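Local coordinates for protein heat shock protease HtrA (Thermotoga maritima, PDB 1L1J) that probably acts as a serine endopeptidase of the ATP-independent heat-shock (HtrA) type, seen here as its trypsin-like protease domain, at residues A[66-71]-A[105-110]. Numbering follows the deposited sequence.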
# COMPACT_ATOMS: atom_id res chain seq x y z
N GLU A 66 -4.26 -16.82 5.77
CA GLU A 66 -5.07 -17.43 4.71
C GLU A 66 -4.73 -16.85 3.34
O GLU A 66 -5.17 -17.37 2.32
CB GLU A 66 -6.56 -17.23 5.00
CG GLU A 66 -6.90 -17.10 6.47
CD GLU A 66 -6.67 -15.68 7.00
OE1 GLU A 66 -6.60 -15.51 8.24
OE2 GLU A 66 -6.57 -14.74 6.18
N GLY A 67 -3.97 -15.76 3.30
CA GLY A 67 -3.60 -15.17 2.02
C GLY A 67 -4.38 -13.91 1.70
O GLY A 67 -4.47 -13.50 0.54
N TYR A 68 -4.95 -13.31 2.73
CA TYR A 68 -5.71 -12.09 2.54
C TYR A 68 -4.78 -10.87 2.51
O TYR A 68 -3.90 -10.71 3.36
CB TYR A 68 -6.77 -11.97 3.63
CG TYR A 68 -7.99 -12.77 3.28
CD1 TYR A 68 -8.47 -13.76 4.13
CD2 TYR A 68 -8.66 -12.55 2.07
CE1 TYR A 68 -9.59 -14.52 3.79
CE2 TYR A 68 -9.78 -13.30 1.72
CZ TYR A 68 -10.24 -14.28 2.58
OH TYR A 68 -11.34 -15.03 2.23
N ILE A 69 -5.00 -10.01 1.51
CA ILE A 69 -4.16 -8.85 1.30
C ILE A 69 -4.91 -7.53 1.18
O ILE A 69 -6.00 -7.46 0.62
CB ILE A 69 -3.33 -9.07 0.02
CG1 ILE A 69 -2.32 -10.20 0.25
CG2 ILE A 69 -2.65 -7.78 -0.41
CD1 ILE A 69 -1.59 -10.64 -1.01
N LEU A 70 -4.30 -6.47 1.70
CA LEU A 70 -4.89 -5.14 1.63
C LEU A 70 -4.01 -4.30 0.72
O LEU A 70 -2.83 -4.61 0.53
CB LEU A 70 -4.94 -4.50 3.01
CG LEU A 70 -6.13 -4.89 3.88
CD1 LEU A 70 -5.85 -4.63 5.36
CD2 LEU A 70 -7.34 -4.12 3.38
N THR A 71 -4.59 -3.26 0.15
CA THR A 71 -3.86 -2.36 -0.73
C THR A 71 -4.76 -1.19 -1.08
O THR A 71 -5.82 -1.01 -0.48
CB THR A 71 -3.43 -3.04 -2.04
OG1 THR A 71 -2.63 -2.14 -2.81
CG2 THR A 71 -4.66 -3.45 -2.85
N ILE A 105 -9.74 1.59 -0.28
CA ILE A 105 -9.25 0.39 0.38
C ILE A 105 -9.61 -0.74 -0.57
O ILE A 105 -10.55 -0.62 -1.36
CB ILE A 105 -9.95 0.14 1.73
CG1 ILE A 105 -9.63 1.27 2.71
CG2 ILE A 105 -9.51 -1.19 2.32
CD1 ILE A 105 -10.23 1.08 4.10
N ALA A 106 -8.88 -1.85 -0.49
CA ALA A 106 -9.17 -2.98 -1.37
C ALA A 106 -8.49 -4.23 -0.85
O ALA A 106 -7.30 -4.22 -0.56
CB ALA A 106 -8.69 -2.67 -2.78
N VAL A 107 -9.25 -5.31 -0.73
CA VAL A 107 -8.70 -6.57 -0.25
C VAL A 107 -8.58 -7.60 -1.38
O VAL A 107 -9.43 -7.69 -2.27
CB VAL A 107 -9.54 -7.14 0.91
CG1 VAL A 107 -10.94 -7.47 0.42
CG2 VAL A 107 -8.85 -8.37 1.49
N ILE A 108 -7.51 -8.38 -1.31
CA ILE A 108 -7.20 -9.38 -2.31
C ILE A 108 -6.93 -10.72 -1.62
O ILE A 108 -6.75 -10.77 -0.41
CB ILE A 108 -5.99 -8.90 -3.12
CG1 ILE A 108 -6.45 -8.52 -4.52
CG2 ILE A 108 -4.85 -9.92 -3.08
CD1 ILE A 108 -7.46 -7.39 -4.53
N LYS A 109 -6.92 -11.81 -2.40
CA LYS A 109 -6.71 -13.14 -1.84
C LYS A 109 -5.83 -14.07 -2.70
O LYS A 109 -6.08 -14.27 -3.90
CB LYS A 109 -8.07 -13.80 -1.58
CG LYS A 109 -8.00 -15.19 -0.96
CD LYS A 109 -7.36 -15.15 0.41
CE LYS A 109 -7.47 -16.51 1.10
NZ LYS A 109 -6.80 -17.61 0.33
N ILE A 110 -4.82 -14.64 -2.06
CA ILE A 110 -3.88 -15.55 -2.70
C ILE A 110 -4.00 -16.99 -2.17
O ILE A 110 -4.01 -17.24 -0.97
CB ILE A 110 -2.43 -15.04 -2.51
CG1 ILE A 110 -2.01 -14.26 -3.74
CG2 ILE A 110 -1.48 -16.18 -2.27
CD1 ILE A 110 -2.87 -13.09 -4.03
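Ile-108 N donates to Ile-69 O at 2.6 Å, with an N-H...O angle of 157°. In return, Ile-69 N lies 2.7 Å from Ile-108 O, and this reciprocal pair fixes the antiparallel register. Two residues further along, Ile-110 N donates to Gly-67 O at 2.9 Å, whereas the bond from Thr-71 N to Ala-106 O is weak. Gly-67 has a positive phi (104°), which glycine takes readily. The paired strands belong to the N-terminal sheet of the chymotrypsin-like double-barrel fold, and they lie next to the predicted charge-relay residues: His-74 follows the first and Asp-104 precedes the second. On the face shared by Tyr-68 and Lys-109, Lys-109 CD sits 3.5 Å from the centroid of the Tyr-68 ring, over its face, a CH-pi contact. Bends at chi2 (63°) and chi4 turn the lysine chain across the ring and bring NZ to Ile-110 O, 3.1 Å away and above the carbonyl plane. An alanine at Lys-109 would probably uncover that ring face and deprive Ile-110 O of its ammonium donor. On the opposite face of the sheet, with Ile-69, Thr-71, Ala-106 and Ile-108, Ile-69 CB packs on Ile-108 CG2 at 3.6 Å, while Thr-71 OG1 is hydrogen-bonded to Ser-59 O. Leu-70, on the Tyr-68 face, brings CD2 to within 3.8 Å of Ile-105 CG2, the two side chains lying side by side, and Val-219 of helix 216-223 touches both residues.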